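Local coordinates for protein glycoside hydrolase family 31 (Trueperella pyogenes, PDB 5I0F) that degrades cycloalternan, a cyclic glucose oligosaccharide, probably by a retaining mechanism, and is held here as a covalent glycosyl-enzyme intermediate, at residues A[302-307]-A[588-593]; A[384-389]-A[459-464]; A[463-468]-A[512-517]; A[527-532]-A[559-564]. All blocks are in the same frame, centred on the assembly; numbering follows the deposited sequence.

Interaction 1: A[302-307]-A[588-593]. With BGC (beta-D-glucopyranose), chain C; GLC (alpha-D-glucopyranose), chain B; GLC (alpha-D-glucopyranose), chain D; GLC (alpha-D-glucopyranose), chain E.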
# COMPACT_ATOMS: atom_id res chain seq x y z
N ASN A 302 -11.02 15.49 2.61
CA ASN A 302 -11.08 15.16 4.03
C ASN A 302 -11.81 16.23 4.88
O ASN A 302 -12.39 15.90 5.91
CB ASN A 302 -9.69 14.87 4.61
CG ASN A 302 -9.77 14.38 6.05
OD1 ASN A 302 -9.67 15.18 7.01
ND2 ASN A 302 -10.01 13.10 6.22
N GLU A 303 -11.80 17.50 4.43
CA GLU A 303 -12.43 18.58 5.20
C GLU A 303 -13.91 18.77 4.91
O GLU A 303 -14.49 19.74 5.37
CB GLU A 303 -11.62 19.89 5.04
CG GLU A 303 -10.24 19.70 5.63
CD GLU A 303 -9.42 20.96 5.78
OE1 GLU A 303 -8.46 20.89 6.57
OE2 GLU A 303 -9.67 21.97 5.11
N TRP A 304 -14.52 17.85 4.16
CA TRP A 304 -15.98 17.84 4.03
C TRP A 304 -16.51 17.02 5.21
O TRP A 304 -16.75 15.82 5.08
CB TRP A 304 -16.41 17.21 2.73
CG TRP A 304 -15.85 17.90 1.53
CD1 TRP A 304 -15.33 19.16 1.45
CD2 TRP A 304 -15.83 17.37 0.22
NE1 TRP A 304 -14.93 19.43 0.17
CE2 TRP A 304 -15.21 18.34 -0.61
CE3 TRP A 304 -16.24 16.16 -0.34
CZ2 TRP A 304 -15.03 18.14 -1.98
CZ3 TRP A 304 -16.05 15.96 -1.73
CH2 TRP A 304 -15.44 16.95 -2.51
N ASN A 305 -16.65 17.68 6.35
CA ASN A 305 -16.93 16.99 7.61
C ASN A 305 -18.30 17.31 8.21
O ASN A 305 -18.53 17.08 9.40
CB ASN A 305 -15.80 17.18 8.62
CG ASN A 305 -15.77 18.56 9.23
OD1 ASN A 305 -16.19 19.56 8.62
ND2 ASN A 305 -15.25 18.64 10.45
N THR A 306 -19.19 17.82 7.37
CA THR A 306 -20.57 18.06 7.76
C THR A 306 -21.42 17.77 6.56
O THR A 306 -20.93 17.80 5.41
CB THR A 306 -20.87 19.53 8.21
OG1 THR A 306 -20.74 20.43 7.10
CG2 THR A 306 -19.96 19.98 9.32
N GLN A 307 -22.69 17.52 6.82
CA GLN A 307 -23.66 17.27 5.75
C GLN A 307 -23.76 18.48 4.84
O GLN A 307 -23.85 18.36 3.60
CB GLN A 307 -25.01 16.90 6.37
CG GLN A 307 -26.03 16.31 5.40
CD GLN A 307 -27.24 15.71 6.12
OE1 GLN A 307 -27.12 15.18 7.25
NE2 GLN A 307 -28.39 15.75 5.45
N MET A 588 -11.05 7.43 -11.70
CA MET A 588 -10.78 8.86 -11.81
C MET A 588 -11.31 9.55 -10.55
O MET A 588 -12.52 9.54 -10.30
CB MET A 588 -11.46 9.42 -13.06
CG MET A 588 -11.21 10.90 -13.27
SD MET A 588 -12.23 11.54 -14.61
CE MET A 588 -11.51 13.17 -14.75
N GLN A 589 -10.42 10.17 -9.78
CA GLN A 589 -10.76 10.68 -8.47
C GLN A 589 -9.88 11.84 -8.05
O GLN A 589 -8.65 11.77 -8.20
CB GLN A 589 -10.58 9.53 -7.45
CG GLN A 589 -10.90 9.86 -5.99
CD GLN A 589 -9.71 9.77 -5.02
OE1 GLN A 589 -9.90 9.59 -3.82
NE2 GLN A 589 -8.49 9.90 -5.54
N TYR A 590 -10.49 12.87 -7.48
CA TYR A 590 -9.72 13.94 -6.81
C TYR A 590 -9.93 13.84 -5.29
O TYR A 590 -10.96 13.37 -4.83
CB TYR A 590 -10.05 15.33 -7.36
CG TYR A 590 -11.41 15.89 -6.98
CD1 TYR A 590 -11.62 16.47 -5.72
CD2 TYR A 590 -12.49 15.88 -7.89
CE1 TYR A 590 -12.86 17.00 -5.38
CE2 TYR A 590 -13.72 16.41 -7.56
CZ TYR A 590 -13.92 16.97 -6.31
OH TYR A 590 -15.15 17.50 -5.99
N HIS A 591 -8.94 14.31 -4.54
CA HIS A 591 -8.92 14.17 -3.09
C HIS A 591 -8.01 15.23 -2.46
O HIS A 591 -7.12 15.76 -3.11
CB HIS A 591 -8.45 12.74 -2.74
CG HIS A 591 -8.41 12.42 -1.27
ND1 HIS A 591 -9.44 12.72 -0.41
CD2 HIS A 591 -7.49 11.76 -0.53
CE1 HIS A 591 -9.11 12.33 0.81
NE2 HIS A 591 -7.94 11.73 0.76
N SER A 592 -8.25 15.53 -1.19
CA SER A 592 -7.40 16.44 -0.43
C SER A 592 -7.19 16.00 1.01
O SER A 592 -8.12 15.55 1.71
CB SER A 592 -7.98 17.86 -0.44
OG SER A 592 -9.29 17.91 0.11
N GLU A 593 -5.97 16.18 1.47
CA GLU A 593 -5.57 15.82 2.82
C GLU A 593 -6.11 16.82 3.86
O GLU A 593 -6.27 18.00 3.58
CB GLU A 593 -4.03 15.79 2.89
CG GLU A 593 -3.45 15.25 4.19
CD GLU A 593 -1.94 15.13 4.14
OE1 GLU A 593 -1.28 16.04 3.62
OE2 GLU A 593 -1.39 14.12 4.61
C2 BGC C . -5.37 8.04 3.30
C3 BGC C . -5.81 9.46 2.91
C4 BGC C . -6.88 9.94 3.89
C5 BGC C . -6.39 9.84 5.34
C6 BGC C . -7.55 10.13 6.28
C1 BGC C . -5.75 7.50 4.71
O2 BGC C . -4.23 7.46 2.64
O3 BGC C . -6.29 9.48 1.56
O4 BGC C . -7.26 11.30 3.59
O5 BGC C . -5.81 8.56 5.68
O6 BGC C . -7.08 10.27 7.63
C1 GLC B . 0.73 15.13 8.68
C2 GLC B . -0.01 16.07 7.74
C3 GLC B . -1.49 16.17 8.14
C4 GLC B . -2.12 14.78 8.22
C5 GLC B . -1.31 13.92 9.20
C6 GLC B . -1.81 12.49 9.43
O1 GLC B . 0.79 15.70 9.99
O2 GLC B . 0.59 17.37 7.78
O3 GLC B . -2.16 17.00 7.19
O4 GLC B . -3.48 14.86 8.67
O5 GLC B . 0.06 13.87 8.73
O6 GLC B . -2.30 11.86 8.23
C1 GLC D . -7.51 11.50 8.25
C2 GLC D . -6.79 11.68 9.59
C3 GLC D . -7.34 10.74 10.66
C4 GLC D . -8.86 10.84 10.71
C5 GLC D . -9.45 10.56 9.33
C6 GLC D . -10.97 10.64 9.30
O2 GLC D . -5.38 11.45 9.45
O3 GLC D . -6.77 11.05 11.93
O4 GLC D . -9.37 9.90 11.66
O5 GLC D . -8.93 11.53 8.41
O6 GLC D . -11.40 11.97 9.60
C1 GLC E . -1.27 11.55 7.27
C2 GLC E . -1.94 11.07 5.97
C3 GLC E . -2.53 9.68 6.15
C4 GLC E . -1.44 8.72 6.60
C5 GLC E . -0.86 9.26 7.91
C6 GLC E . 0.23 8.37 8.49
O2 GLC E . -2.94 12.02 5.58
O3 GLC E . -3.11 9.24 4.91
O4 GLC E . -1.99 7.39 6.76
O5 GLC E . -0.32 10.58 7.72
O6 GLC E . 1.44 8.43 7.72
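Asn302 and Ser592 join the loop after barrel strand 297-300 to the loop after strand 587-590, the first and last strands of the TIM barrel. The joint is one backbone bond, Asn302 N to Ser592 O (3.0 Å, 163° at the hydrogen). The side chain of Asn302 starts out over the same loop, CB lying 3.4 Å from Ser592 O. With CG anti to the backbone N (chi1 -174°), its amide reaches the sugars: ND2 donates to O5 of the chain D glucose at 2.9 Å, and also bonds Glu330 OE1. Two residues on, Trp304 is the centre of an inverse gamma turn, and its indole crosses Tyr590 at about a right angle. The six-membered rim does the touching: CH2 comes 3.5 Å from Tyr590 OH, which lies at the indole edge near the ring plane, and 3.9 Å from Tyr590 CE1. The polar atoms of this pair are satisfied elsewhere, Trp304 NE1 by Asp603 and Tyr590 OH by His317. On the opposing loop, His591 and Glu593 address two further sugars. His591 NE2 sits between two hydroxyls of the covalently bound glucose, donating to O4 and also hydrogen-bonded to O3, where either atom may be the donor, each at 2.9 Å. Glu593 runs out extended and takes the O2 hydroxyl of the chain E glucose on OE2 (2.8 Å), while Tyr200 bonds the same oxygen. Backbone pairing across the barrel seam thus places an amide, an imidazole and a carboxylate against a ring oxygen and hydroxyls of three glucose units.

Interaction 2: A[384-389]-A[459-464]. With BGC (beta-D-glucopyranose), chain C.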
# COMPACT_ATOMS: atom_id res chain seq x y z
N VAL A 384 -22.38 6.74 -2.35
CA VAL A 384 -21.73 7.29 -1.15
C VAL A 384 -20.81 6.25 -0.52
O VAL A 384 -21.23 5.12 -0.24
CB VAL A 384 -22.79 7.77 -0.11
CG1 VAL A 384 -22.13 8.31 1.16
CG2 VAL A 384 -23.70 8.83 -0.73
N ILE A 385 -19.54 6.61 -0.34
CA ILE A 385 -18.52 5.73 0.25
C ILE A 385 -18.03 6.33 1.58
O ILE A 385 -17.71 7.50 1.62
CB ILE A 385 -17.31 5.60 -0.71
CG1 ILE A 385 -17.74 5.12 -2.11
CG2 ILE A 385 -16.20 4.73 -0.13
CD1 ILE A 385 -18.18 3.70 -2.20
N LEU A 386 -17.94 5.52 2.65
CA LEU A 386 -17.44 5.99 3.94
C LEU A 386 -16.09 5.39 4.28
O LEU A 386 -15.84 4.19 4.05
CB LEU A 386 -18.41 5.63 5.07
CG LEU A 386 -19.84 6.16 4.95
CD1 LEU A 386 -20.64 5.82 6.21
CD2 LEU A 386 -19.87 7.66 4.68
N TRP A 387 -15.25 6.21 4.90
CA TRP A 387 -13.89 5.84 5.30
C TRP A 387 -13.87 4.95 6.54
O TRP A 387 -14.70 5.10 7.44
CB TRP A 387 -13.13 7.12 5.60
CG TRP A 387 -11.66 7.04 5.92
CD1 TRP A 387 -10.64 7.20 5.04
CD2 TRP A 387 -11.05 6.89 7.21
NE1 TRP A 387 -9.43 7.15 5.70
CE2 TRP A 387 -9.66 6.95 7.02
CE3 TRP A 387 -11.55 6.71 8.49
CZ2 TRP A 387 -8.75 6.82 8.08
CZ3 TRP A 387 -10.66 6.59 9.54
CH2 TRP A 387 -9.27 6.65 9.33
N GLN A 388 -12.92 4.03 6.54
CA GLN A 388 -12.66 3.08 7.62
C GLN A 388 -11.17 2.91 7.83
O GLN A 388 -10.37 3.21 6.92
CB GLN A 388 -13.27 1.73 7.29
CG GLN A 388 -14.80 1.73 7.29
CD GLN A 388 -15.37 1.78 8.69
OE1 GLN A 388 -15.60 0.75 9.30
NE2 GLN A 388 -15.62 2.98 9.19
N ILE A 389 -10.81 2.39 9.01
CA ILE A 389 -9.45 2.04 9.38
C ILE A 389 -9.53 0.71 10.20
O ILE A 389 -10.48 0.56 11.00
CB ILE A 389 -8.81 3.18 10.22
CG1 ILE A 389 -7.35 2.93 10.56
CG2 ILE A 389 -9.56 3.38 11.53
CD1 ILE A 389 -6.43 3.17 9.42
N LEU A 459 -28.78 2.78 6.53
CA LEU A 459 -28.47 4.06 5.87
C LEU A 459 -28.24 3.98 4.35
O LEU A 459 -28.34 4.99 3.66
CB LEU A 459 -27.28 4.72 6.55
CG LEU A 459 -27.52 5.15 8.00
CD1 LEU A 459 -26.28 5.89 8.53
CD2 LEU A 459 -28.75 6.03 8.14
N ASP A 460 -27.96 2.77 3.84
CA ASP A 460 -27.89 2.47 2.41
C ASP A 460 -26.62 3.00 1.73
O ASP A 460 -26.64 3.32 0.55
CB ASP A 460 -29.17 2.93 1.68
CG ASP A 460 -29.40 2.22 0.35
OD1 ASP A 460 -29.03 1.02 0.20
OD2 ASP A 460 -29.97 2.86 -0.57
N ILE A 461 -25.49 3.05 2.44
CA ILE A 461 -24.24 3.40 1.78
C ILE A 461 -23.81 2.30 0.80
O ILE A 461 -24.27 1.16 0.85
CB ILE A 461 -23.08 3.71 2.76
CG1 ILE A 461 -22.58 2.49 3.47
CG2 ILE A 461 -23.46 4.80 3.76
CD1 ILE A 461 -21.25 2.74 4.13
N ASP A 462 -22.92 2.68 -0.12
CA ASP A 462 -22.60 1.87 -1.28
C ASP A 462 -21.20 1.25 -1.24
O ASP A 462 -20.83 0.49 -2.14
CB ASP A 462 -22.72 2.73 -2.52
CG ASP A 462 -24.09 3.34 -2.65
OD1 ASP A 462 -25.00 2.56 -2.93
OD2 ASP A 462 -24.25 4.57 -2.46
N GLY A 463 -20.42 1.58 -0.23
CA GLY A 463 -19.08 1.03 -0.14
C GLY A 463 -18.25 1.69 0.92
O GLY A 463 -18.71 2.63 1.60
N PHE A 464 -17.00 1.23 1.01
CA PHE A 464 -16.08 1.71 2.03
C PHE A 464 -14.70 2.05 1.47
O PHE A 464 -14.18 1.32 0.62
CB PHE A 464 -15.91 0.64 3.12
CG PHE A 464 -17.17 0.35 3.90
CD1 PHE A 464 -17.52 1.14 4.98
CD2 PHE A 464 -17.97 -0.75 3.58
CE1 PHE A 464 -18.67 0.85 5.73
CE2 PHE A 464 -19.11 -1.04 4.29
CZ PHE A 464 -19.46 -0.25 5.37
C2 BGC C . -5.37 8.04 3.30
C3 BGC C . -5.81 9.46 2.91
C4 BGC C . -6.88 9.94 3.89
C5 BGC C . -6.39 9.84 5.34
C6 BGC C . -7.55 10.13 6.28
C1 BGC C . -5.75 7.50 4.71
O2 BGC C . -4.23 7.46 2.64
O3 BGC C . -6.29 9.48 1.56
O4 BGC C . -7.26 11.30 3.59
O5 BGC C . -5.81 8.56 5.68
O6 BGC C . -7.08 10.27 7.63
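Leu386 and Phe464 face each other as a parallel pair between two adjacent strands of the TIM barrel, with Leu386 N bonded to Gly463 O (3.2 Å). Where the second strand is only beginning, Asp462 engages both the N and the O of Val384: its backbone N donates to Val384 O at 3.0 Å, and its OD2 receives Val384 N at 2.9 Å through the anti lone pair. CG of Asp462 lies beside its own backbone N (chi1 -57°), which brings OD2 to Val384 N. On one face of the sheet Ile385 covers the glycine, its CD1 pressed to 3.5 Å from Gly463 CA, tighter than usual carbon contact. The other face carries Leu386, whose isobutyl end crosses Ile461 at about a right angle, CD1 to CD1 at 3.8 Å. Beside it Gln388 runs alongside Phe464, its CG 3.6 Å from ring atom CD1. A second shell fixes these groups: His378 also bonds Asp462 OD2, while Tyr500 and Arg452 hold Gln388 OE1. Gln388 NE2 turns back to Trp387 O (2.9 Å), and Trp387 presents the edge of its indole to the bound glucose. Helix 370-379 packs on Val384 and Ile461, helix 453-457 covers Ile461 and Phe464, and strand 326-329 flanks 384-388 on its other edge.

Interaction 3: A[463-468]-A[512-517]. With BGC (beta-D-glucopyranose), chain C; GLC (alpha-D-glucopyranose), chain E.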
# COMPACT_ATOMS: atom_id res chain seq x y z
N GLY A 463 -20.42 1.58 -0.23
CA GLY A 463 -19.08 1.03 -0.14
C GLY A 463 -18.25 1.69 0.92
O GLY A 463 -18.71 2.63 1.60
N PHE A 464 -17.00 1.23 1.01
CA PHE A 464 -16.08 1.71 2.03
C PHE A 464 -14.70 2.05 1.47
O PHE A 464 -14.18 1.32 0.62
CB PHE A 464 -15.91 0.64 3.12
CG PHE A 464 -17.17 0.35 3.90
CD1 PHE A 464 -17.52 1.14 4.98
CD2 PHE A 464 -17.97 -0.75 3.58
CE1 PHE A 464 -18.67 0.85 5.73
CE2 PHE A 464 -19.11 -1.04 4.29
CZ PHE A 464 -19.46 -0.25 5.37
N LYS A 465 -14.13 3.16 1.93
CA LYS A 465 -12.72 3.46 1.72
C LYS A 465 -11.94 2.83 2.87
O LYS A 465 -11.82 3.43 3.95
CB LYS A 465 -12.47 4.97 1.65
CG LYS A 465 -11.02 5.31 1.34
CD LYS A 465 -10.82 6.78 1.05
CE LYS A 465 -9.38 7.06 0.67
NZ LYS A 465 -9.17 8.49 0.30
N THR A 466 -11.43 1.64 2.62
CA THR A 466 -10.75 0.80 3.59
C THR A 466 -9.29 1.20 3.59
O THR A 466 -8.46 0.56 2.99
CB THR A 466 -10.96 -0.70 3.22
OG1 THR A 466 -11.00 -0.84 1.80
CG2 THR A 466 -12.28 -1.20 3.78
N ASP A 467 -9.00 2.30 4.28
CA ASP A 467 -7.68 2.89 4.38
C ASP A 467 -6.82 2.11 5.41
O ASP A 467 -7.34 1.35 6.22
CB ASP A 467 -7.84 4.36 4.82
CG ASP A 467 -6.64 5.24 4.54
OD1 ASP A 467 -5.63 4.81 3.96
OD2 ASP A 467 -6.72 6.45 4.92
N GLY A 468 -5.52 2.30 5.35
CA GLY A 468 -4.59 1.59 6.23
C GLY A 468 -4.44 0.10 5.96
O GLY A 468 -4.55 -0.35 4.83
N VAL A 512 -17.72 -2.90 -3.30
CA VAL A 512 -16.96 -1.73 -3.65
C VAL A 512 -16.20 -1.28 -2.39
O VAL A 512 -16.71 -0.49 -1.58
CB VAL A 512 -17.85 -0.63 -4.24
CG1 VAL A 512 -17.02 0.60 -4.56
CG2 VAL A 512 -18.53 -1.13 -5.52
N THR A 513 -15.01 -1.84 -2.21
CA THR A 513 -14.02 -1.32 -1.28
C THR A 513 -12.93 -0.57 -2.05
O THR A 513 -12.69 -0.86 -3.21
CB THR A 513 -13.36 -2.43 -0.44
OG1 THR A 513 -12.70 -3.39 -1.29
CG2 THR A 513 -14.41 -3.13 0.38
N PHE A 514 -12.29 0.39 -1.39
CA PHE A 514 -11.30 1.26 -2.02
C PHE A 514 -10.13 1.31 -1.03
O PHE A 514 -10.25 1.97 0.02
CB PHE A 514 -11.95 2.64 -2.23
CG PHE A 514 -11.17 3.63 -3.06
CD1 PHE A 514 -10.72 3.32 -4.33
CD2 PHE A 514 -10.98 4.93 -2.59
CE1 PHE A 514 -10.05 4.27 -5.10
CE2 PHE A 514 -10.34 5.89 -3.36
CZ PHE A 514 -9.87 5.57 -4.62
N SER A 515 -9.04 0.62 -1.36
CA SER A 515 -7.89 0.38 -0.45
C SER A 515 -6.59 0.90 -1.05
O SER A 515 -6.53 1.10 -2.25
CB SER A 515 -7.71 -1.12 -0.20
OG SER A 515 -8.91 -1.71 0.23
N ARG A 516 -5.59 1.16 -0.21
CA ARG A 516 -4.24 1.49 -0.66
C ARG A 516 -3.27 0.34 -0.46
O ARG A 516 -2.28 0.26 -1.18
CB ARG A 516 -3.68 2.76 0.01
CG ARG A 516 -3.49 2.62 1.52
CD ARG A 516 -3.06 3.92 2.20
NE ARG A 516 -2.62 3.63 3.57
CZ ARG A 516 -2.32 4.54 4.50
NH1 ARG A 516 -2.46 5.84 4.26
NH2 ARG A 516 -1.88 4.15 5.68
N SER A 517 -3.51 -0.53 0.52
CA SER A 517 -2.57 -1.60 0.77
C SER A 517 -3.14 -2.95 0.36
O SER A 517 -4.35 -3.14 0.22
CB SER A 517 -2.07 -1.62 2.22
OG SER A 517 -3.13 -1.96 3.10
C2 BGC C . -5.37 8.04 3.30
C3 BGC C . -5.81 9.46 2.91
C4 BGC C . -6.88 9.94 3.89
C5 BGC C . -6.39 9.84 5.34
C6 BGC C . -7.55 10.13 6.28
C1 BGC C . -5.75 7.50 4.71
O2 BGC C . -4.23 7.46 2.64
O3 BGC C . -6.29 9.48 1.56
O4 BGC C . -7.26 11.30 3.59
O5 BGC C . -5.81 8.56 5.68
O6 BGC C . -7.08 10.27 7.63
C1 GLC E . -1.27 11.55 7.27
C2 GLC E . -1.94 11.07 5.97
C3 GLC E . -2.53 9.68 6.15
C4 GLC E . -1.44 8.72 6.60
C5 GLC E . -0.86 9.26 7.91
C6 GLC E . 0.23 8.37 8.49
O2 GLC E . -2.94 12.02 5.58
O3 GLC E . -3.11 9.24 4.91
O4 GLC E . -1.99 7.39 6.76
O5 GLC E . -0.32 10.58 7.72
O6 GLC E . 1.44 8.43 7.72
O HOH W 1 -5.82 0.26 2.55
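Asp467 and Arg516, at the ends of adjacent barrel strands, meet beside the covalently bound glucose. Asp467 is the nucleophile caught in the act: its OD2 is covalently bound to C1 of the glucose (1.4 Å). CG anti to the backbone N (chi1 -161°) sends the carboxylate toward the sugar, leaving OD1 over one face of the Arg516 guanidinium, the two planes nearly perpendicular. OD1 is also met by Gly468 N from above the carboxylate plane. Arg516 leaves its backbone with CG between N and carbonyl carbon (chi1 64°), then runs extended, so that NH1 donates to glucose O2 (2.9 Å) and to O4 of the chain E sugar (3.0 Å); Glu470 pairs with its NE. Lys465 is fully extended beside Phe514, with Lys465 CG 3.9 Å from Phe514 CD2. Its NZ bonds Glu330, with only a weak bond to glucose O3. On the opposite sheet face, Thr466 OG1 lies 2.8 Å from Ser515 OG. Farther along, Ser517 OG donates to Gly468 O at 2.8 Å, and a water bridges Thr466 O, Gly468 O and Arg516 N. Backbone bonds of the parallel pair, such as Phe514 N to Phe464 O (2.9 Å), hold the strands, whose axes differ by 12°. Strands 383-388 and 527-529 flank the pair; helix 485-506, which connects the two strands, covers Thr466 and Thr513 through Tyr500.

Interaction 4: A[527-532]-A[559-564]. With BGC (beta-D-glucopyranose), chain C; GLC (alpha-D-glucopyranose), chain E.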
# COMPACT_ATOMS: atom_id res chain seq x y z
N LEU A 527 -11.30 -2.21 -5.24
CA LEU A 527 -10.59 -1.17 -5.95
C LEU A 527 -9.39 -0.68 -5.13
O LEU A 527 -9.35 -0.87 -3.89
CB LEU A 527 -11.50 0.04 -6.15
CG LEU A 527 -12.54 0.01 -7.24
CD1 LEU A 527 -13.36 -1.25 -7.30
CD2 LEU A 527 -13.41 1.26 -7.14
N TYR A 528 -8.44 -0.06 -5.82
CA TYR A 528 -7.19 0.39 -5.23
C TYR A 528 -6.81 1.79 -5.68
O TYR A 528 -7.08 2.17 -6.81
CB TYR A 528 -6.04 -0.61 -5.48
CG TYR A 528 -6.35 -1.89 -4.76
CD1 TYR A 528 -7.18 -2.85 -5.34
CD2 TYR A 528 -5.95 -2.09 -3.43
CE1 TYR A 528 -7.58 -3.99 -4.64
CE2 TYR A 528 -6.30 -3.24 -2.74
CZ TYR A 528 -7.12 -4.18 -3.34
OH TYR A 528 -7.49 -5.27 -2.60
N TRP A 529 -6.21 2.57 -4.79
CA TRP A 529 -5.62 3.84 -5.18
C TRP A 529 -4.17 3.86 -4.72
O TRP A 529 -3.79 3.10 -3.83
CB TRP A 529 -6.45 5.06 -4.73
CG TRP A 529 -6.08 5.66 -3.40
CD1 TRP A 529 -5.34 6.78 -3.21
CD2 TRP A 529 -6.46 5.20 -2.10
NE1 TRP A 529 -5.17 7.01 -1.86
CE2 TRP A 529 -5.88 6.07 -1.16
CE3 TRP A 529 -7.25 4.14 -1.63
CZ2 TRP A 529 -6.04 5.92 0.23
CZ3 TRP A 529 -7.40 3.98 -0.26
CH2 TRP A 529 -6.79 4.86 0.66
N ALA A 530 -3.37 4.73 -5.34
CA ALA A 530 -1.92 4.74 -5.18
C ALA A 530 -1.40 5.39 -3.88
O ALA A 530 -0.21 5.50 -3.68
CB ALA A 530 -1.31 5.45 -6.37
N GLY A 531 -2.29 5.77 -2.97
CA GLY A 531 -1.89 6.30 -1.66
C GLY A 531 -1.55 7.77 -1.65
O GLY A 531 -2.09 8.56 -2.45
N ASP A 532 -0.67 8.15 -0.73
CA ASP A 532 -0.46 9.54 -0.37
C ASP A 532 0.71 10.16 -1.09
O ASP A 532 1.83 9.65 -1.00
CB ASP A 532 -0.17 9.64 1.12
CG ASP A 532 -1.33 9.23 1.98
OD1 ASP A 532 -2.46 9.13 1.48
OD2 ASP A 532 -1.09 9.06 3.20
N GLY A 559 -6.75 3.59 -9.25
CA GLY A 559 -6.68 5.04 -9.46
C GLY A 559 -5.70 5.71 -8.53
O GLY A 559 -4.86 5.07 -7.90
N TRP A 560 -5.80 7.02 -8.46
CA TRP A 560 -4.86 7.84 -7.69
C TRP A 560 -5.52 9.20 -7.40
O TRP A 560 -6.55 9.54 -7.99
CB TRP A 560 -3.53 8.01 -8.45
CG TRP A 560 -3.62 8.84 -9.74
CD1 TRP A 560 -4.43 8.59 -10.82
CD2 TRP A 560 -2.90 10.05 -10.06
NE1 TRP A 560 -4.26 9.57 -11.78
CE2 TRP A 560 -3.32 10.47 -11.34
CE3 TRP A 560 -1.93 10.81 -9.39
CZ2 TRP A 560 -2.81 11.61 -11.97
CZ3 TRP A 560 -1.41 11.93 -10.02
CH2 TRP A 560 -1.87 12.33 -11.29
N ASP A 561 -4.94 9.92 -6.45
CA ASP A 561 -5.39 11.29 -6.13
C ASP A 561 -4.84 12.21 -7.22
O ASP A 561 -3.67 12.56 -7.21
CB ASP A 561 -4.82 11.74 -4.80
CG ASP A 561 -5.23 10.87 -3.62
OD1 ASP A 561 -6.25 10.11 -3.66
OD2 ASP A 561 -4.48 10.95 -2.63
N LEU A 562 -5.66 12.58 -8.18
CA LEU A 562 -5.11 13.30 -9.33
C LEU A 562 -4.48 14.63 -8.86
O LEU A 562 -5.06 15.34 -8.06
CB LEU A 562 -6.16 13.50 -10.44
CG LEU A 562 -7.35 14.42 -10.19
CD1 LEU A 562 -7.06 15.88 -10.56
CD2 LEU A 562 -8.57 13.94 -10.96
N ALA A 563 -3.25 14.89 -9.34
CA ALA A 563 -2.47 16.06 -9.00
C ALA A 563 -2.01 16.15 -7.55
O ALA A 563 -1.53 17.20 -7.13
CB ALA A 563 -3.17 17.34 -9.44
N GLY A 564 -2.12 15.06 -6.79
CA GLY A 564 -1.69 15.02 -5.40
C GLY A 564 -2.70 15.59 -4.39
O GLY A 564 -3.47 16.53 -4.69
C2 BGC C . -5.37 8.04 3.30
C3 BGC C . -5.81 9.46 2.91
C4 BGC C . -6.88 9.94 3.89
C5 BGC C . -6.39 9.84 5.34
C6 BGC C . -7.55 10.13 6.28
C1 BGC C . -5.75 7.50 4.71
O2 BGC C . -4.23 7.46 2.64
O3 BGC C . -6.29 9.48 1.56
O4 BGC C . -7.26 11.30 3.59
O5 BGC C . -5.81 8.56 5.68
O6 BGC C . -7.08 10.27 7.63
C1 GLC E . -1.27 11.55 7.27
C2 GLC E . -1.94 11.07 5.97
C3 GLC E . -2.53 9.68 6.15
C4 GLC E . -1.44 8.72 6.60
C5 GLC E . -0.86 9.26 7.91
C6 GLC E . 0.23 8.37 8.49
O2 GLC E . -2.94 12.02 5.58
O3 GLC E . -3.11 9.24 4.91
O4 GLC E . -1.99 7.39 6.76
O5 GLC E . -0.32 10.58 7.72
O6 GLC E . 1.44 8.43 7.72
O HOH W 2 -4.49 9.43 -0.37
O HOH W 3 -2.82 8.58 -5.11
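Tyr528 and Gly559 join parallel strands through Gly559 N to Tyr528 O (2.8 Å), followed by a weak bond from Ala530 N to Gly559 O, the two axes being 38° apart. With helix 537-551 between them, the strands form a beta-alpha-beta unit of the TIM barrel, and their C-terminal ends open into the sugar site. Trp529 pairs with Gly559, which has no side chain. The Trp529 ring leans obliquely against the carboxylate of Asp561, CD1 to OD1 at 3.5 Å with the planes 28° apart, while its far rim meets the covalently bound glucose edge-on, CZ2 lying 3.4 Å from O2. Lys465 makes a cation-pi contact with the same indole, and the Phe514 ring meets it as well. Asp561 has CG beside its backbone N (chi1 -60°), which directs the carboxylate toward Trp529; OD1 is bonded by Gln589. The chain then reverses in a type II turn from Asp561 to Gly564. Ala530 CB touches Trp560 CB, and the Trp560 indole meets Phe540 and Trp558. Gly531, at backbone angles that call for glycine, leads into Asp532, which receives O2 of the bound glucose on OD1 (2.7 Å) and has OD2 close to O3 of the chain E glucose. One water accepts from Trp529 NE1 and lies within bonding distance of Asp532 OD1, Asp561 OD2 and glucose O3. A second water links the two segments, donating to Gly531 O and accepting from Asp561 N, both at 2.8 Å.

All four interactions lie in one eight-stranded TIM barrel around the same covalently bound glucose. From the N terminus, 302-307 opens the longest loop, which closes only at 588-593, where interaction 1 joins the loops that follow the first and last strands. The other three fall within that span. Interaction 2 ties the third strand to the fourth; interaction 3 begins on Gly463 and Phe464, which both share, and carries the sheet to the fifth strand. Interaction 4 follows in series, joining the sixth and seventh. Bonds from Ser515 to Trp529 and from Gln589 to Leu562 connect interaction 4 to interactions 3 and 1.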